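Long-range contacts in restriction endonuclease EcoP15I, restriction subunit (Escherichia coli, PDB 4ZCF), which cleaves DNA as the restriction subunit of a type III restriction-modification enzyme, acting together with the Mod subunit and carrying an ATP-binding helicase-type domain: residues 77-82 / 247-252; 109-114 / 184-189; 221-226 / 239-244. All blocks are in the same frame, centred on the assembly; numbering follows the deposited sequence.

Contact 1 (77-82 / 247-252)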
loop_
_atom_site.group_PDB
_atom_site.type_symbol
_atom_site.label_atom_id
_atom_site.label_comp_id
_atom_site.label_asym_id
_atom_site.label_seq_id
_atom_site.Cartn_x
_atom_site.Cartn_y
_atom_site.Cartn_z
ATOM N N SER C 77 36.198 5.325 21.759
ATOM C CA SER C 77 34.787 4.921 21.797
ATOM C C SER C 77 33.925 6.075 21.297
ATOM O O SER C 77 34.080 7.205 21.769
ATOM C CB SER C 77 34.388 4.541 23.227
ATOM O OG SER C 77 32.995 4.353 23.408
ATOM N N ASN C 78 33.027 5.796 20.332
ATOM C CA ASN C 78 32.127 6.809 19.748
ATOM C C ASN C 78 30.785 6.887 20.486
ATOM O O ASN C 78 29.851 7.530 20.014
ATOM C CB ASN C 78 31.954 6.614 18.219
ATOM C CG ASN C 78 31.417 5.266 17.759
ATOM O OD1 ASN C 78 31.169 4.333 18.533
ATOM N ND2 ASN C 78 31.241 5.136 16.460
ATOM N N ILE C 79 30.721 6.262 21.666
ATOM C CA ILE C 79 29.550 6.238 22.518
ATOM C C ILE C 79 29.556 7.400 23.503
ATOM O O ILE C 79 30.443 7.500 24.347
ATOM C CB ILE C 79 29.373 4.853 23.185
ATOM C CG1 ILE C 79 29.213 3.747 22.103
ATOM C CG2 ILE C 79 28.203 4.853 24.180
ATOM C CD1 ILE C 79 29.493 2.351 22.577
ATOM N N ILE C 80 28.557 8.280 23.384
ATOM C CA ILE C 80 28.344 9.431 24.262
ATOM C C ILE C 80 27.153 9.101 25.197
ATOM O O ILE C 80 26.135 8.571 24.731
ATOM C CB ILE C 80 28.127 10.714 23.410
ATOM C CG1 ILE C 80 29.315 10.934 22.443
ATOM C CG2 ILE C 80 27.876 11.946 24.285
ATOM C CD1 ILE C 80 29.014 11.742 21.213
ATOM N N ASP C 81 27.296 9.375 26.514
ATOM C CA ASP C 81 26.237 9.077 27.480
ATOM C C ASP C 81 25.595 10.278 28.133
ATOM O O ASP C 81 26.280 11.217 28.536
ATOM C CB ASP C 81 26.706 8.084 28.540
ATOM C CG ASP C 81 27.099 6.749 27.958
ATOM O OD1 ASP C 81 26.461 6.321 26.973
ATOM O OD2 ASP C 81 28.027 6.118 28.502
ATOM N N VAL C 82 24.260 10.218 28.249
ATOM C CA VAL C 82 23.406 11.219 28.879
ATOM C C VAL C 82 22.567 10.471 29.913
ATOM O O VAL C 82 21.945 9.453 29.587
ATOM C CB VAL C 82 22.525 11.987 27.849
ATOM C CG1 VAL C 82 21.561 12.941 28.538
ATOM C CG2 VAL C 82 23.373 12.740 26.836
ATOM N N GLN C 247 28.276 6.444 13.069
ATOM C CA GLN C 247 29.249 7.520 13.265
ATOM C C GLN C 247 29.503 7.743 14.741
ATOM O O GLN C 247 30.663 7.781 15.145
ATOM C CB GLN C 247 28.828 8.821 12.560
ATOM C CG GLN C 247 29.132 8.851 11.069
ATOM C CD GLN C 247 28.639 10.124 10.426
ATOM O OE1 GLN C 247 29.241 11.191 10.543
ATOM N NE2 GLN C 247 27.536 10.043 9.713
ATOM N N TYR C 248 28.414 7.855 15.541
ATOM C CA TYR C 248 28.389 8.087 16.996
ATOM C C TYR C 248 27.088 7.556 17.569
ATOM O O TYR C 248 26.044 7.650 16.917
ATOM C CB TYR C 248 28.482 9.595 17.325
ATOM C CG TYR C 248 29.832 10.205 17.039
ATOM C CD1 TYR C 248 30.126 10.747 15.790
ATOM C CD2 TYR C 248 30.819 10.249 18.018
ATOM C CE1 TYR C 248 31.385 11.268 15.505
ATOM C CE2 TYR C 248 32.081 10.771 17.745
ATOM C CZ TYR C 248 32.358 11.280 16.486
ATOM O OH TYR C 248 33.597 11.788 16.202
ATOM N N ILE C 249 27.144 7.040 18.804
ATOM C CA ILE C 249 25.990 6.498 19.523
ATOM C C ILE C 249 25.709 7.314 20.801
ATOM O O ILE C 249 26.560 7.367 21.691
ATOM C CB ILE C 249 26.147 4.968 19.798
ATOM C CG1 ILE C 249 26.260 4.147 18.484
ATOM C CG2 ILE C 249 25.023 4.436 20.673
ATOM C CD1 ILE C 249 27.196 2.999 18.563
ATOM N N ILE C 250 24.508 7.926 20.900
ATOM C CA ILE C 250 24.127 8.705 22.082
ATOM C C ILE C 250 23.081 7.937 22.904
ATOM O O ILE C 250 21.957 7.774 22.433
ATOM C CB ILE C 250 23.737 10.192 21.792
ATOM C CG1 ILE C 250 24.566 10.832 20.645
ATOM C CG2 ILE C 250 23.914 11.008 23.073
ATOM C CD1 ILE C 250 24.043 10.686 19.229
ATOM N N ARG C 251 23.468 7.438 24.114
ATOM C CA ARG C 251 22.609 6.622 25.000
ATOM C C ARG C 251 21.906 7.475 26.042
ATOM O O ARG C 251 22.545 8.314 26.682
ATOM C CB ARG C 251 23.381 5.482 25.679
ATOM C CG ARG C 251 24.258 4.627 24.754
ATOM C CD ARG C 251 24.873 3.428 25.483
ATOM N NE ARG C 251 25.777 3.826 26.570
ATOM C CZ ARG C 251 26.342 2.992 27.442
ATOM N NH1 ARG C 251 26.124 1.684 27.361
ATOM N NH2 ARG C 251 27.134 3.461 28.401
ATOM N N TYR C 252 20.594 7.259 26.222
ATOM C CA TYR C 252 19.773 8.068 27.128
ATOM C C TYR C 252 19.003 7.224 28.077
ATOM O O TYR C 252 18.243 6.346 27.653
ATOM C CB TYR C 252 18.779 8.936 26.333
ATOM C CG TYR C 252 19.441 10.006 25.496
ATOM C CD1 TYR C 252 19.943 9.713 24.229
ATOM C CD2 TYR C 252 19.501 11.326 25.937
ATOM C CE1 TYR C 252 20.513 10.702 23.435
ATOM C CE2 TYR C 252 20.084 12.321 25.154
ATOM C CZ TYR C 252 20.608 11.999 23.912
ATOM O OH TYR C 252 21.203 12.956 23.139
#
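Four main-chain hydrogen bonds join strands 79-82 and 248-252 in parallel. Ile249 and Arg251 each donate N-H and accept through O, their partners being Asn78, Ile80 and Val82. The bond from Ile80 N to Ile249 O, 2.8 Å long, lies nearly along the C=O axis, whereas Ile249 N reaches Asn78 O from above the carbonyl plane. Asn78 adds a side-chain bond where the strands begin: with CG in the crowded position between N and the carbonyl carbon (chi1 58°), its ND2 comes within 3.0 Å of Gln247 O, well above that carbonyl's plane.

The pair belongs to the parallel sheet of a RecA-like helicase domain, and strand 79-84 runs on toward the P-loop residues Gly89, Lys90 and Thr91 of the AMP pocket.

One salt bridge lies on the face that carries Ile79 and Ile249. Arg251, bent at chi3 (-63°), grips Asp81 side-on: Arg251 NE meets Asp81 OD1 at 2.6 Å and NH2 meets OD2 at 2.8 Å. Both oxygens lie close to the guanidinium plane, although the carboxylate is turned 33° from it. A buried carboxylate suits this place because OD2 also accepts the N-H of Lys261.

Apolar packing completes both faces. Ile79 CG2 lies 3.8 Å from Arg251 CD, against the aliphatic part of the arginine, while Ile79 CG1 rests 4.0 Å from Ile249 CB, the two isoleucines side by side and pointing the same way. On the opposite face the Tyr252 ring lies alongside Val82, with Tyr252 CD2 3.6 Å from Val82 CB, and also meets the ring of Tyr94.

Contact 2 (109-114 / 184-189). With nucleotides of chain E.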
loop_
_atom_site.group_PDB
_atom_site.type_symbol
_atom_site.label_atom_id
_atom_site.label_comp_id
_atom_site.label_asym_id
_atom_site.label_seq_id
_atom_site.Cartn_x
_atom_site.Cartn_y
_atom_site.Cartn_z
ATOM N N LYS C 109 19.974 12.043 8.796
ATOM C CA LYS C 109 19.530 10.663 8.932
ATOM C C LYS C 109 19.983 10.062 10.256
ATOM O O LYS C 109 21.178 9.998 10.547
ATOM C CB LYS C 109 19.924 9.828 7.702
ATOM C CG LYS C 109 18.972 10.081 6.536
ATOM C CD LYS C 109 19.146 9.146 5.385
ATOM C CE LYS C 109 18.387 9.701 4.206
ATOM N NZ LYS C 109 18.527 8.826 3.001
ATOM N N PHE C 110 18.997 9.698 11.093
ATOM C CA PHE C 110 19.197 9.184 12.449
ATOM C C PHE C 110 18.356 7.929 12.689
ATOM O O PHE C 110 17.222 7.846 12.218
ATOM C CB PHE C 110 18.793 10.261 13.491
ATOM C CG PHE C 110 19.394 11.639 13.309
ATOM C CD1 PHE C 110 18.813 12.563 12.445
ATOM C CD2 PHE C 110 20.499 12.035 14.046
ATOM C CE1 PHE C 110 19.384 13.832 12.260
ATOM C CE2 PHE C 110 21.057 13.310 13.877
ATOM C CZ PHE C 110 20.495 14.200 12.987
ATOM N N ILE C 111 18.903 6.978 13.456
ATOM C CA ILE C 111 18.199 5.760 13.858
ATOM C C ILE C 111 17.911 5.867 15.378
ATOM O O ILE C 111 18.855 6.027 16.161
ATOM C CB ILE C 111 18.918 4.426 13.452
ATOM C CG1 ILE C 111 19.291 4.421 11.944
ATOM C CG2 ILE C 111 18.032 3.215 13.802
ATOM C CD1 ILE C 111 20.157 3.176 11.411
ATOM N N ILE C 112 16.613 5.846 15.774
ATOM C CA ILE C 112 16.195 5.866 17.179
ATOM C C ILE C 112 15.949 4.413 17.548
ATOM O O ILE C 112 14.977 3.817 17.052
ATOM C CB ILE C 112 14.916 6.716 17.481
ATOM C CG1 ILE C 112 15.126 8.203 17.180
ATOM C CG2 ILE C 112 14.451 6.514 18.940
ATOM C CD1 ILE C 112 13.819 8.988 17.129
ATOM N N ILE C 113 16.816 3.842 18.409
ATOM C CA ILE C 113 16.657 2.460 18.825
ATOM C C ILE C 113 15.962 2.360 20.199
ATOM O O ILE C 113 16.412 2.956 21.185
ATOM C CB ILE C 113 17.921 1.595 18.607
ATOM C CG1 ILE C 113 18.453 1.810 17.168
ATOM C CG2 ILE C 113 17.613 0.096 18.877
ATOM C CD1 ILE C 113 19.703 1.081 16.739
ATOM N N VAL C 114 14.796 1.685 20.215
ATOM C CA VAL C 114 13.949 1.549 21.401
ATOM C C VAL C 114 13.872 0.079 21.838
ATOM O O VAL C 114 14.085 -0.786 21.000
ATOM C CB VAL C 114 12.559 2.273 21.282
ATOM C CG1 VAL C 114 12.727 3.786 21.111
ATOM C CG2 VAL C 114 11.685 1.682 20.176
ATOM N N LEU C 184 14.509 6.995 11.611
ATOM C CA LEU C 184 14.106 5.597 11.705
ATOM C C LEU C 184 13.873 5.158 13.145
ATOM O O LEU C 184 14.822 5.040 13.919
ATOM C CB LEU C 184 15.111 4.660 11.017
ATOM C CG LEU C 184 14.620 3.221 10.814
ATOM C CD1 LEU C 184 13.685 3.118 9.633
ATOM C CD2 LEU C 184 15.775 2.274 10.615
ATOM N N VAL C 185 12.619 4.894 13.496
ATOM C CA VAL C 185 12.271 4.379 14.821
ATOM C C VAL C 185 12.130 2.837 14.695
ATOM O O VAL C 185 11.352 2.349 13.869
ATOM C CB VAL C 185 11.015 5.056 15.424
ATOM C CG1 VAL C 185 10.857 4.704 16.902
ATOM C CG2 VAL C 185 11.062 6.571 15.227
ATOM N N ILE C 186 12.933 2.092 15.482
ATOM C CA ILE C 186 13.016 0.616 15.497
ATOM C C ILE C 186 13.173 0.084 16.937
ATOM O O ILE C 186 13.893 0.679 17.741
ATOM C CB ILE C 186 14.176 0.121 14.557
ATOM C CG1 ILE C 186 14.142 -1.410 14.353
ATOM C CG2 ILE C 186 15.561 0.613 15.042
ATOM C CD1 ILE C 186 14.904 -1.924 13.127
ATOM N N ASN C 187 12.495 -1.029 17.243
ATOM C CA ASN C 187 12.555 -1.701 18.544
ATOM C C ASN C 187 13.575 -2.849 18.504
ATOM O O ASN C 187 14.147 -3.098 17.448
ATOM C CB ASN C 187 11.168 -2.148 19.027
ATOM C CG ASN C 187 10.483 -3.152 18.138
ATOM O OD1 ASN C 187 10.274 -2.918 16.937
ATOM N ND2 ASN C 187 10.113 -4.289 18.717
ATOM N N SER C 188 13.865 -3.474 19.655
ATOM C CA SER C 188 14.846 -4.561 19.793
ATOM C C SER C 188 14.480 -5.831 19.026
ATOM O O SER C 188 15.372 -6.463 18.438
ATOM C CB SER C 188 15.069 -4.894 21.260
ATOM O OG SER C 188 15.609 -3.767 21.920
ATOM N N GLY C 189 13.187 -6.191 19.059
ATOM C CA GLY C 189 12.634 -7.349 18.364
ATOM C C GLY C 189 12.868 -7.302 16.866
ATOM O O GLY C 189 13.098 -8.346 16.240
ATOM P P DT E 6 7.875 -7.174 17.204
ATOM O OP1 DT E 6 8.556 -5.974 16.675
ATOM O OP2 DT E 6 6.413 -7.272 17.054
ATOM O "O5'" DT E 6 8.461 -8.460 16.497
ATOM C "C5'" DT E 6 9.786 -8.947 16.567
ATOM C "C4'" DT E 6 9.908 -10.248 15.776
ATOM O "O4'" DT E 6 9.472 -11.384 16.558
ATOM C "C3'" DT E 6 9.103 -10.289 14.486
ATOM O "O3'" DT E 6 9.978 -10.601 13.433
ATOM C "C2'" DT E 6 7.987 -11.308 14.724
ATOM C "C1'" DT E 6 8.590 -12.192 15.809
ATOM N N1 DT E 6 7.632 -12.862 16.752
ATOM C C2 DT E 6 7.844 -14.186 17.060
ATOM O O2 DT E 6 8.730 -14.846 16.553
ATOM N N3 DT E 6 6.966 -14.715 17.978
ATOM C C4 DT E 6 5.896 -14.076 18.606
ATOM O O4 DT E 6 5.164 -14.687 19.399
ATOM C C5 DT E 6 5.750 -12.683 18.277
ATOM C C7 DT E 6 4.649 -11.887 18.924
ATOM C C6 DT E 6 6.616 -12.153 17.384
#
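Asn187 has CG in the crowded position between the backbone N and the carbonyl carbon (chi1 62°), which swings its amide from the strand end toward DNA, while Ile186 puts CG2 in that same position, between two isoleucines of the neighbouring strand. The contact pairs parallel strands 109-113 and 184-186 in the RecA-like sheet of the helicase domain.

Leu184, Ile112 and Ile186 each donate N-H and accept through O; Ile112 N binds Leu184 O at 2.7 Å, and Val114 N binds Ile186 O at 2.8 Å in an almost straight bond (172°). Ile186 CG2 lies 3.8 Å from both Ile111 CG2 and Ile113 CG1, so aliphatic side chains, mostly beta-branched, fill this buried face. On the other face Ile112 CD1 meets Val185 CG2 at 4.1 Å, and Leu127 of helix 117-128 packs against both residues.

Asn187, at the N-cap position of helix 188-191, turns from sheet to DNA. Its ND2 donates to OP1 of DT6 of chain E at 3.1 Å, and Lys120 NZ donates to OD1, which would probably polarise the amide and strengthen its N-H as a donor. An alanine here would remove both amide bonds and would probably weaken the hold on this phosphate. Gly189, two residues on, suits its place because a CB would probably come too close to the sugar; Gly189 O lies 3.4 Å from DT6 C5'.

Contact 3 (221-226 / 239-244). With AMP (adenosine monophosphate), chain H.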
loop_
_atom_site.group_PDB
_atom_site.type_symbol
_atom_site.label_atom_id
_atom_site.label_comp_id
_atom_site.label_asym_id
_atom_site.label_seq_id
_atom_site.Cartn_x
_atom_site.Cartn_y
_atom_site.Cartn_z
ATOM N N PRO C 221 24.904 6.405 9.767
ATOM C CA PRO C 221 23.945 6.990 10.721
ATOM C C PRO C 221 24.450 7.434 12.090
ATOM O O PRO C 221 25.501 6.989 12.557
ATOM C CB PRO C 221 22.887 5.891 10.850
ATOM C CG PRO C 221 23.636 4.623 10.614
ATOM C CD PRO C 221 24.864 4.926 9.804
ATOM N N PHE C 222 23.637 8.276 12.750
ATOM C CA PHE C 222 23.804 8.733 14.129
ATOM C C PHE C 222 22.711 7.989 14.910
ATOM O O PHE C 222 21.523 8.140 14.604
ATOM C CB PHE C 222 23.642 10.273 14.234
ATOM C CG PHE C 222 24.944 11.046 14.246
ATOM C CD1 PHE C 222 25.803 11.013 13.156
ATOM C CD2 PHE C 222 25.319 11.790 15.356
ATOM C CE1 PHE C 222 27.003 11.725 13.173
ATOM C CE2 PHE C 222 26.521 12.501 15.369
ATOM C CZ PHE C 222 27.360 12.455 14.283
ATOM N N ILE C 223 23.114 7.123 15.856
ATOM C CA ILE C 223 22.180 6.282 16.610
ATOM C C ILE C 223 21.945 6.725 18.032
ATOM O O ILE C 223 22.901 6.892 18.770
ATOM C CB ILE C 223 22.548 4.772 16.547
ATOM C CG1 ILE C 223 22.723 4.278 15.097
ATOM C CG2 ILE C 223 21.529 3.931 17.324
ATOM C CD1 ILE C 223 23.091 2.838 14.973
ATOM N N ILE C 224 20.653 6.821 18.422
ATOM C CA ILE C 224 20.149 7.146 19.750
ATOM C C ILE C 224 19.683 5.845 20.423
ATOM O O ILE C 224 18.921 5.088 19.822
ATOM C CB ILE C 224 18.965 8.163 19.661
ATOM C CG1 ILE C 224 19.296 9.439 18.828
ATOM C CG2 ILE C 224 18.323 8.471 21.033
ATOM C CD1 ILE C 224 20.312 10.429 19.400
ATOM N N ILE C 225 20.101 5.611 21.676
ATOM C CA ILE C 225 19.654 4.467 22.458
ATOM C C ILE C 225 18.850 4.924 23.672
ATOM O O ILE C 225 19.377 5.634 24.535
ATOM C CB ILE C 225 20.761 3.417 22.752
ATOM C CG1 ILE C 225 20.920 2.489 21.536
ATOM C CG2 ILE C 225 20.422 2.554 23.991
ATOM C CD1 ILE C 225 22.068 2.665 20.823
ATOM N N ASP C 226 17.553 4.531 23.695
ATOM C CA ASP C 226 16.567 4.802 24.736
ATOM C C ASP C 226 16.613 3.638 25.721
ATOM O O ASP C 226 16.445 2.484 25.311
ATOM C CB ASP C 226 15.169 4.923 24.101
ATOM C CG ASP C 226 14.175 5.757 24.884
ATOM O OD1 ASP C 226 13.861 5.383 26.023
ATOM O OD2 ASP C 226 13.654 6.737 24.320
ATOM N N GLU C 239 25.147 -6.367 19.691
ATOM C CA GLU C 239 26.049 -6.828 18.628
ATOM C C GLU C 239 25.494 -6.548 17.239
ATOM O O GLU C 239 26.271 -6.231 16.339
ATOM C CB GLU C 239 26.491 -8.294 18.806
ATOM C CG GLU C 239 27.335 -8.572 20.048
ATOM C CD GLU C 239 28.691 -7.897 20.169
ATOM O OE1 GLU C 239 29.613 -8.268 19.407
ATOM O OE2 GLU C 239 28.851 -7.041 21.070
ATOM N N ASN C 240 24.147 -6.582 17.090
ATOM C CA ASN C 240 23.444 -6.272 15.843
ATOM C C ASN C 240 23.501 -4.792 15.502
ATOM O O ASN C 240 23.570 -4.462 14.315
ATOM C CB ASN C 240 21.994 -6.739 15.884
ATOM C CG ASN C 240 21.792 -8.220 15.760
ATOM O OD1 ASN C 240 22.584 -8.944 15.151
ATOM N ND2 ASN C 240 20.681 -8.691 16.291
ATOM N N ILE C 241 23.418 -3.903 16.533
ATOM C CA ILE C 241 23.516 -2.430 16.424
ATOM C C ILE C 241 24.938 -2.085 15.961
ATOM O O ILE C 241 25.097 -1.220 15.090
ATOM C CB ILE C 241 23.116 -1.704 17.751
ATOM C CG1 ILE C 241 21.624 -1.950 18.103
ATOM C CG2 ILE C 241 23.447 -0.182 17.717
ATOM C CD1 ILE C 241 21.232 -1.714 19.562
ATOM N N GLU C 242 25.961 -2.818 16.481
ATOM C CA GLU C 242 27.374 -2.661 16.058
ATOM C C GLU C 242 27.561 -2.859 14.536
ATOM O O GLU C 242 28.411 -2.203 13.945
ATOM C CB GLU C 242 28.322 -3.598 16.827
ATOM C CG GLU C 242 28.664 -3.136 18.233
ATOM C CD GLU C 242 29.400 -4.110 19.146
ATOM O OE1 GLU C 242 29.936 -5.131 18.655
ATOM O OE2 GLU C 242 29.473 -3.822 20.362
ATOM N N LYS C 243 26.736 -3.724 13.907
ATOM C CA LYS C 243 26.768 -4.013 12.471
ATOM C C LYS C 243 26.524 -2.780 11.585
ATOM O O LYS C 243 26.878 -2.818 10.404
ATOM C CB LYS C 243 25.731 -5.089 12.117
ATOM C CG LYS C 243 26.116 -6.528 12.411
ATOM C CD LYS C 243 24.903 -7.436 12.171
ATOM C CE LYS C 243 25.215 -8.889 12.391
ATOM N NZ LYS C 243 23.983 -9.679 12.652
ATOM N N PHE C 244 25.884 -1.715 12.125
ATOM C CA PHE C 244 25.590 -0.487 11.365
ATOM C C PHE C 244 26.790 0.435 11.170
ATOM O O PHE C 244 26.673 1.409 10.424
ATOM C CB PHE C 244 24.447 0.317 12.010
ATOM C CG PHE C 244 23.104 -0.359 12.030
ATOM C CD1 PHE C 244 22.564 -0.904 10.871
ATOM C CD2 PHE C 244 22.351 -0.405 13.197
ATOM C CE1 PHE C 244 21.322 -1.535 10.893
ATOM C CE2 PHE C 244 21.104 -1.018 13.216
ATOM C CZ PHE C 244 20.597 -1.583 12.065
HETATM P P AMP H . 10.417 7.245 26.561
HETATM O O1P AMP H . 10.685 5.888 27.095
HETATM O O2P AMP H . 11.471 8.077 27.193
HETATM O O3P AMP H . 10.831 7.175 25.137
HETATM O "O5'" AMP H . 8.914 7.742 26.754
HETATM C "C5'" AMP H . 8.640 8.946 27.449
HETATM C "C4'" AMP H . 7.453 9.656 26.882
HETATM O "O4'" AMP H . 7.210 10.896 27.602
HETATM C "C3'" AMP H . 7.704 10.052 25.469
HETATM O "O3'" AMP H . 7.216 9.025 24.606
HETATM C "C2'" AMP H . 7.021 11.345 25.280
HETATM O "O2'" AMP H . 5.691 11.149 24.779
HETATM C "C1'" AMP H . 6.922 11.954 26.641
HETATM N N9 AMP H . 7.745 13.080 26.834
HETATM C C8 AMP H . 9.061 13.017 26.857
HETATM N N7 AMP H . 9.574 14.255 27.101
HETATM C C5 AMP H . 8.416 15.139 27.290
HETATM C C6 AMP H . 8.165 16.511 27.574
HETATM N N6 AMP H . 9.236 17.422 27.761
HETATM N N1 AMP H . 6.879 16.938 27.658
HETATM C C2 AMP H . 5.852 16.120 27.476
HETATM N N3 AMP H . 6.009 14.827 27.206
HETATM C C4 AMP H . 7.240 14.275 27.102
#
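Strand 222-226 and helix 236-242 are the first two elements of a beta-alpha-beta unit that strand 248-253 completes, all within the RecA-like helicase domain. The contact is mainly apolar, with no hydrogen bond between the two segments, and the alternation of the strand decides who takes part: Pro221, Ile223 and Ile225 point toward 239-244, whereas Phe222, Ile224 and Asp226 point to the other side of the sheet.

Pro221 comes first, just ahead of the strand. Its ring carbon CD lies 4.0 Å from Phe244 O, a simple packing touch from a residue that has no N-H to offer. Phe222, turned to the other side, packs on Leu101 of helix 90-105.

Ile223 is the centre of the contact. With CG1 anti to the carbonyl carbon and chi2 extended at 179°, its CD1 reaches out as a slender arm. The methyl meets CD2 of the Phe244 ring at 3.8 Å, the two side chains crossing at about a right angle, and also lies 4.1 Å from Ile241 CG2. Isoleucine suits this position because its one terminal methyl serves both partners, while its CG2 branch packs on Ile113 of the neighbouring strand. Within 239-244, Phe244 N donates to Ile241 O at 3.1 Å, a backbone bond that ties together the two residues meeting Ile223.

Ile224 again faces helix 90-105. Ile225 extends the apolar row more loosely, its CD1 4.4 Å from Ile241 CG2.

Asp226 closes the strand, and with Glu227 it forms the acidic pair expected of helicase motif II (Walker B). CG is anti to the backbone N (chi1 -155°), carrying the carboxylate to the AMP phosphate; Tyr94 OH is hydrogen-bonded to Asp226 OD2, which lies 3.0 Å from O3P of the nucleotide.

All three contacts are buried and meet in one parallel sheet, where strand 222-226 of contact 3 lies between strand 109-113 of contact 2 and strand 248-253 of contact 1. Contacts 1 and 2 are edge-to-edge strand pairings within the sheet, built on regular backbone hydrogen bonds, while contact 3 packs residues 239-244 against one face, mainly through apolar side chains and with no hydrogen bond. The polar chemistry differs with place: contact 1 encloses a salt bridge, contact 2 ends at a DNA phosphate, and contact 3 ends at the nucleotide. Ile249 CG2 packs on Ile225 CD1, and Ile113 CD1 on Ile223 CG2, joining contact 3 to both neighbours.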